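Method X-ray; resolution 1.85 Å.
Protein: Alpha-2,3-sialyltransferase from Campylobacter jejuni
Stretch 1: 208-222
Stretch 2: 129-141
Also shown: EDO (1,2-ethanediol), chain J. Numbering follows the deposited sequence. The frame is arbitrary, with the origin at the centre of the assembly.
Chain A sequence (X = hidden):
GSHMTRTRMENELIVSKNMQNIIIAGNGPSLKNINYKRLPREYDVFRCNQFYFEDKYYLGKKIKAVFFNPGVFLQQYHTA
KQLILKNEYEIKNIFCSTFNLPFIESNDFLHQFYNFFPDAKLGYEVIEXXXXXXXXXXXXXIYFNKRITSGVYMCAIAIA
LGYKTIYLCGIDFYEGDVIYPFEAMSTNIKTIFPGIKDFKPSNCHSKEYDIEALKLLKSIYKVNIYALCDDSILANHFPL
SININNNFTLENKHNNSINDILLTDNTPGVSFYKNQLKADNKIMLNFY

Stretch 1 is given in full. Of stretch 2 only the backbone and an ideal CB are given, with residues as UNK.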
# COMPACT_ATOMS: atom_id res chain seq x y z
N GLU A 208 23.18 26.86 -16.96
CA GLU A 208 23.21 27.59 -15.68
C GLU A 208 22.64 26.76 -14.55
O GLU A 208 23.22 26.67 -13.43
CB GLU A 208 22.43 28.91 -15.79
CG GLU A 208 23.06 29.94 -16.71
CD GLU A 208 23.25 29.39 -18.13
OE1 GLU A 208 22.25 28.91 -18.75
OE2 GLU A 208 24.41 29.42 -18.61
N TYR A 209 21.51 26.12 -14.82
CA TYR A 209 20.88 25.29 -13.80
C TYR A 209 21.71 24.07 -13.48
O TYR A 209 21.88 23.77 -12.32
CB TYR A 209 19.44 24.92 -14.18
CG TYR A 209 18.68 24.23 -13.05
CD1 TYR A 209 18.59 24.80 -11.79
CD2 TYR A 209 18.04 23.00 -13.27
CE1 TYR A 209 17.90 24.15 -10.74
CE2 TYR A 209 17.35 22.34 -12.24
CZ TYR A 209 17.27 22.93 -10.99
OH TYR A 209 16.59 22.25 -10.00
N ASP A 210 22.21 23.35 -14.49
CA ASP A 210 23.10 22.20 -14.19
C ASP A 210 24.23 22.62 -13.31
O ASP A 210 24.52 21.96 -12.30
CB ASP A 210 23.68 21.56 -15.44
CG ASP A 210 22.74 20.57 -16.08
OD1 ASP A 210 21.64 20.28 -15.51
OD2 ASP A 210 23.10 20.06 -17.18
N ILE A 211 24.91 23.71 -13.69
CA ILE A 211 26.00 24.21 -12.85
C ILE A 211 25.57 24.57 -11.43
O ILE A 211 26.21 24.15 -10.50
CB ILE A 211 26.86 25.36 -13.55
CG1 ILE A 211 27.48 24.80 -14.83
CG2 ILE A 211 27.97 25.89 -12.56
CD1 ILE A 211 27.98 25.89 -15.76
N GLU A 212 24.48 25.33 -11.26
CA GLU A 212 24.01 25.66 -9.91
C GLU A 212 23.71 24.39 -9.06
O GLU A 212 24.07 24.30 -7.87
CB GLU A 212 22.74 26.49 -10.03
CG GLU A 212 22.16 26.92 -8.69
CD GLU A 212 20.79 27.55 -8.90
OE1 GLU A 212 20.75 28.73 -9.30
OE2 GLU A 212 19.77 26.84 -8.71
N ALA A 213 23.03 23.42 -9.69
CA ALA A 213 22.69 22.17 -9.00
C ALA A 213 23.94 21.42 -8.61
O ALA A 213 24.01 20.86 -7.51
CB ALA A 213 21.81 21.29 -9.90
N LEU A 214 24.92 21.37 -9.51
CA LEU A 214 26.21 20.69 -9.19
C LEU A 214 26.96 21.39 -8.06
O LEU A 214 27.53 20.73 -7.17
CB LEU A 214 27.11 20.67 -10.43
CG LEU A 214 26.83 19.61 -11.51
CD1 LEU A 214 27.64 19.91 -12.79
CD2 LEU A 214 27.12 18.19 -11.00
N LYS A 215 26.98 22.71 -8.08
CA LYS A 215 27.62 23.49 -6.99
C LYS A 215 26.90 23.28 -5.67
O LYS A 215 27.51 23.15 -4.61
CB LYS A 215 27.68 24.97 -7.37
CG LYS A 215 28.72 25.28 -8.48
CD LYS A 215 29.02 26.78 -8.58
CE LYS A 215 27.97 27.54 -9.46
NZ LYS A 215 28.57 28.74 -10.22
N LEU A 216 25.56 23.18 -5.73
CA LEU A 216 24.78 22.85 -4.53
C LEU A 216 25.07 21.48 -3.96
O LEU A 216 25.15 21.34 -2.74
CB LEU A 216 23.27 23.06 -4.75
CG LEU A 216 22.39 22.91 -3.49
CD1 LEU A 216 22.76 24.00 -2.42
CD2 LEU A 216 20.89 22.99 -3.82
N LEU A 217 25.15 20.45 -4.82
CA LEU A 217 25.50 19.11 -4.36
C LEU A 217 26.82 19.17 -3.62
O LEU A 217 26.97 18.56 -2.56
CB LEU A 217 25.61 18.15 -5.56
CG LEU A 217 24.24 17.69 -6.10
CD1 LEU A 217 24.47 17.01 -7.48
CD2 LEU A 217 23.58 16.77 -5.09
N LYS A 218 27.77 19.90 -4.20
CA LYS A 218 29.13 20.01 -3.61
C LYS A 218 29.07 20.74 -2.27
O LYS A 218 29.63 20.27 -1.29
CB LYS A 218 30.08 20.72 -4.58
CG LYS A 218 31.54 20.92 -4.09
CD LYS A 218 32.30 21.70 -5.15
CE LYS A 218 33.78 21.76 -4.90
NZ LYS A 218 34.14 21.76 -3.43
N SER A 219 28.34 21.86 -2.19
CA SER A 219 28.25 22.58 -0.88
C SER A 219 27.45 21.91 0.23
O SER A 219 27.81 22.04 1.40
CB SER A 219 27.92 24.07 -0.95
OG SER A 219 26.95 24.40 -1.92
N ILE A 220 26.37 21.20 -0.11
CA ILE A 220 25.63 20.48 0.94
C ILE A 220 26.30 19.21 1.41
O ILE A 220 26.32 18.90 2.62
CB ILE A 220 24.15 20.10 0.47
CG1 ILE A 220 23.39 21.32 0.01
CG2 ILE A 220 23.36 19.47 1.60
CD1 ILE A 220 22.05 20.87 -0.69
N TYR A 221 26.78 18.40 0.47
CA TYR A 221 27.18 17.03 0.81
C TYR A 221 28.70 16.86 0.92
O TYR A 221 29.18 15.78 1.24
CB TYR A 221 26.54 15.99 -0.16
CG TYR A 221 25.02 16.13 -0.09
CD1 TYR A 221 24.32 15.73 1.04
CD2 TYR A 221 24.32 16.76 -1.09
CE1 TYR A 221 22.96 15.92 1.17
CE2 TYR A 221 22.95 16.96 -0.98
CZ TYR A 221 22.27 16.53 0.13
OH TYR A 221 20.89 16.78 0.22
N LYS A 222 29.41 17.95 0.67
CA LYS A 222 30.86 18.00 0.88
C LYS A 222 31.66 16.93 0.13
O LYS A 222 32.27 16.03 0.72
CB LYS A 222 31.19 17.98 2.37
CG LYS A 222 30.40 18.99 3.22
CD LYS A 222 30.57 20.43 2.77
CE LYS A 222 29.84 21.37 3.74
NZ LYS A 222 29.71 22.76 3.21
N UNK A 129 16.85 10.48 -0.67
CA UNK A 129 17.58 10.52 0.60
C UNK A 129 18.44 11.76 0.75
O UNK A 129 18.92 12.07 1.90
CB UNK A 129 18.46 9.28 0.74
N UNK A 130 18.69 12.46 -0.35
CA UNK A 130 19.36 13.76 -0.33
C UNK A 130 18.29 14.82 -0.08
O UNK A 130 17.84 15.54 -0.98
CB UNK A 130 20.12 14.03 -1.63
N UNK A 131 17.85 14.92 1.18
CA UNK A 131 16.61 15.63 1.47
C UNK A 131 16.58 17.03 0.96
O UNK A 131 15.62 17.44 0.28
CB UNK A 131 16.36 15.65 2.98
N UNK A 132 17.64 17.80 1.27
CA UNK A 132 17.66 19.17 0.88
C UNK A 132 17.71 19.33 -0.66
O UNK A 132 16.97 20.16 -1.23
CB UNK A 132 18.85 19.86 1.54
N UNK A 133 18.54 18.51 -1.31
CA UNK A 133 18.76 18.62 -2.78
C UNK A 133 17.47 18.19 -3.49
O UNK A 133 16.98 18.86 -4.44
CB UNK A 133 19.94 17.76 -3.24
N UNK A 134 16.87 17.14 -2.96
CA UNK A 134 15.62 16.59 -3.55
C UNK A 134 14.48 17.60 -3.48
O UNK A 134 13.73 17.78 -4.45
CB UNK A 134 15.21 15.30 -2.83
N UNK A 135 14.31 18.26 -2.33
CA UNK A 135 13.32 19.32 -2.24
C UNK A 135 13.62 20.48 -3.16
O UNK A 135 12.71 21.10 -3.74
CB UNK A 135 13.22 19.82 -0.80
N UNK A 136 14.90 20.83 -3.30
CA UNK A 136 15.29 21.92 -4.19
C UNK A 136 15.01 21.60 -5.67
O UNK A 136 14.45 22.45 -6.42
CB UNK A 136 16.78 22.23 -4.00
N UNK A 137 15.31 20.39 -6.10
CA UNK A 137 14.99 20.04 -7.55
C UNK A 137 13.51 19.93 -7.77
O UNK A 137 13.02 20.31 -8.86
CB UNK A 137 15.64 18.72 -7.96
N UNK A 138 12.75 19.43 -6.80
CA UNK A 138 11.29 19.39 -7.02
C UNK A 138 10.66 20.76 -7.07
O UNK A 138 9.77 20.99 -7.92
CB UNK A 138 10.61 18.57 -5.92
N UNK A 139 11.11 21.67 -6.21
CA UNK A 139 10.59 23.03 -6.17
C UNK A 139 10.88 23.68 -7.54
O UNK A 139 9.99 24.28 -8.16
CB UNK A 139 11.21 23.83 -5.02
N UNK A 140 12.10 23.56 -8.00
CA UNK A 140 12.43 24.17 -9.33
C UNK A 140 11.76 23.53 -10.53
O UNK A 140 11.30 24.25 -11.44
CB UNK A 140 13.94 24.11 -9.56
N UNK A 141 11.62 22.21 -10.52
CA UNK A 141 10.82 21.52 -11.54
C UNK A 141 9.39 21.98 -11.54
O UNK A 141 8.81 22.46 -12.60
CB UNK A 141 10.87 20.01 -11.33
C1 EDO J . 24.19 21.28 5.22
O1 EDO J . 25.36 20.59 4.78
C2 EDO J . 23.92 22.39 4.21
O2 EDO J . 22.52 22.69 4.24

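Two helices run nearly antiparallel, at 156° with axes 10.5 Å apart, so the start of stretch 2 lies beside the end of stretch 1. Position 129 precedes the helix, with nothing of stretch 1 near its CB; many residues would suit. N129 points sideways, its end leading off from stretch 1.

At position 130, the N-cap, CB points toward stretch 1 and lies 3.4 Å from Y221 OH. Capping alone would suggest Ser, Thr, Asp or Asn, but the broad tyrosine ring equally invites an aliphatic chain. It is L130: its CD2 sits over one ring face, 3.8 Å from the centroid of the Y221 ring, and its CD1 lies 4.2 Å from L217 CD2.

Position 131 points sideways, and a long polar chain could leave freely; K131 does so.

Position 132 faces the flank of I220, its CB about 4.0 Å from I220 CD1, with ethanediol beyond. A chain greasy near the backbone and polar at its tip fits: Glu, Gln, Lys or Arg. E132 lays CG 3.5 Å from I220 CD1. Its OE1 accepts a hydrogen bond from EDO O2, with E132 OE1 and EDO O2 2.6 Å apart.

Position 133 looks into a hollow made by A213, L216, L217 and Y221. Leu, Met or Phe could enter. F133, chi1 t, fills it as a knob, with L217 CD2 3.5 Å from the centroid of the F133 ring, over its face. Its backbone N makes a weak 3.3 Å hydrogen bond to Y221 OH.

Positions 134 and 135 have no stretch 1 atom near CB, leaving the choice open; they are Y134 and A135.

Position 136 points toward stretch 1, its CB 4.2 Å from L216 CD2, while the carboxylate of E212 waits farther out. A long chain ending in a donor is favoured: Tyr, Lys or Arg. Y136 puts L216 CD2 over its ring face, 3.5 Å from the centroid of the Y136 ring, and its OH donates a very short 2.5 Å hydrogen bond to E212 OE2.

At 137, CB points sideways, 4.2 Å from Y209 OH; a modest aliphatic would suit. I137 brings CG2 to 3.8 Å from Y209 OH.

Positions 138 and 139 do not face stretch 1; K138 and Y139 occupy them.

Position 140 is tight, its CB 3.3 Å from Y209 OH. Ala, Ser or Asn would be plausible. N140 weakly accepts at OD1 from water 3, 3.4 Å away, which donates to E212 OE2 at 2.6 Å.

Position 141 turns sideways and is E141.

Stretch 2, residues 129-141: NLKEFYAYIKYNE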
# COMPACT_ATOMS: atom_id res chain seq x y z
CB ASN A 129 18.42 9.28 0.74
CG ASN A 129 17.56 8.03 0.86
OD1 ASN A 129 16.61 7.98 1.64
ND2 ASN A 129 17.85 7.03 0.02
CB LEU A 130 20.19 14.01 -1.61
CG LEU A 130 21.21 12.97 -2.07
CD1 LEU A 130 21.81 13.39 -3.38
CD2 LEU A 130 22.31 12.90 -1.00
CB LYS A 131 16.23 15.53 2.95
CG LYS A 131 16.02 14.08 3.38
CD LYS A 131 15.35 14.02 4.76
CE LYS A 131 15.00 12.59 5.16
NZ LYS A 131 14.33 11.83 4.05
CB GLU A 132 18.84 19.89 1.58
CG GLU A 132 19.02 21.30 1.07
CD GLU A 132 19.99 22.15 1.89
OE1 GLU A 132 20.61 21.60 2.84
OE2 GLU A 132 20.12 23.36 1.53
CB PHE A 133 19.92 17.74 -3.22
CG PHE A 133 20.18 17.83 -4.69
CD1 PHE A 133 20.82 18.93 -5.25
CD2 PHE A 133 19.71 16.79 -5.56
CE1 PHE A 133 21.06 19.03 -6.63
CE2 PHE A 133 19.92 16.90 -6.99
CZ PHE A 133 20.57 17.99 -7.51
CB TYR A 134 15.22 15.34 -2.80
CG TYR A 134 14.15 14.47 -3.46
CD1 TYR A 134 12.98 14.14 -2.79
CD2 TYR A 134 14.43 13.85 -4.69
CE1 TYR A 134 12.06 13.21 -3.34
CE2 TYR A 134 13.50 12.94 -5.28
CZ TYR A 134 12.34 12.63 -4.60
OH TYR A 134 11.44 11.73 -5.18
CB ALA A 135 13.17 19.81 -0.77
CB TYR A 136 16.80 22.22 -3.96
CG TYR A 136 17.56 22.83 -5.11
CD1 TYR A 136 18.24 22.03 -5.99
CD2 TYR A 136 17.64 24.22 -5.28
CE1 TYR A 136 18.94 22.55 -7.04
CE2 TYR A 136 18.38 24.78 -6.35
CZ TYR A 136 19.03 23.92 -7.21
OH TYR A 136 19.76 24.38 -8.29
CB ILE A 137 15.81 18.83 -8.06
CG1 ILE A 137 15.43 17.48 -7.36
CG2 ILE A 137 17.35 19.11 -7.93
CD1 ILE A 137 16.10 16.21 -7.99
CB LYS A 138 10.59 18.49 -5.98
CG LYS A 138 11.08 17.02 -6.09
CD LYS A 138 10.03 16.11 -5.52
CE LYS A 138 10.11 14.80 -6.23
NZ LYS A 138 9.05 13.88 -5.87
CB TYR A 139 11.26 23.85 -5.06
CG TYR A 139 10.77 25.28 -4.97
CD1 TYR A 139 9.41 25.57 -4.84
CD2 TYR A 139 11.68 26.38 -4.98
CE1 TYR A 139 8.95 26.89 -4.73
CE2 TYR A 139 11.21 27.71 -4.87
CZ TYR A 139 9.85 27.96 -4.77
OH TYR A 139 9.33 29.25 -4.68
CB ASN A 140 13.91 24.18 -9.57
CG ASN A 140 14.60 25.21 -8.77
OD1 ASN A 140 14.29 26.38 -8.87
ND2 ASN A 140 15.51 24.78 -7.95
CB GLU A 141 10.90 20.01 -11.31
CG GLU A 141 9.98 19.18 -12.22
CD GLU A 141 10.54 19.00 -13.61
OE1 GLU A 141 11.70 18.59 -13.77
OE2 GLU A 141 9.79 19.25 -14.58
O HOH W 1 19.97 17.01 2.60
O HOH W 2 14.85 20.60 -10.93
O HOH W 3 17.36 27.81 -8.87
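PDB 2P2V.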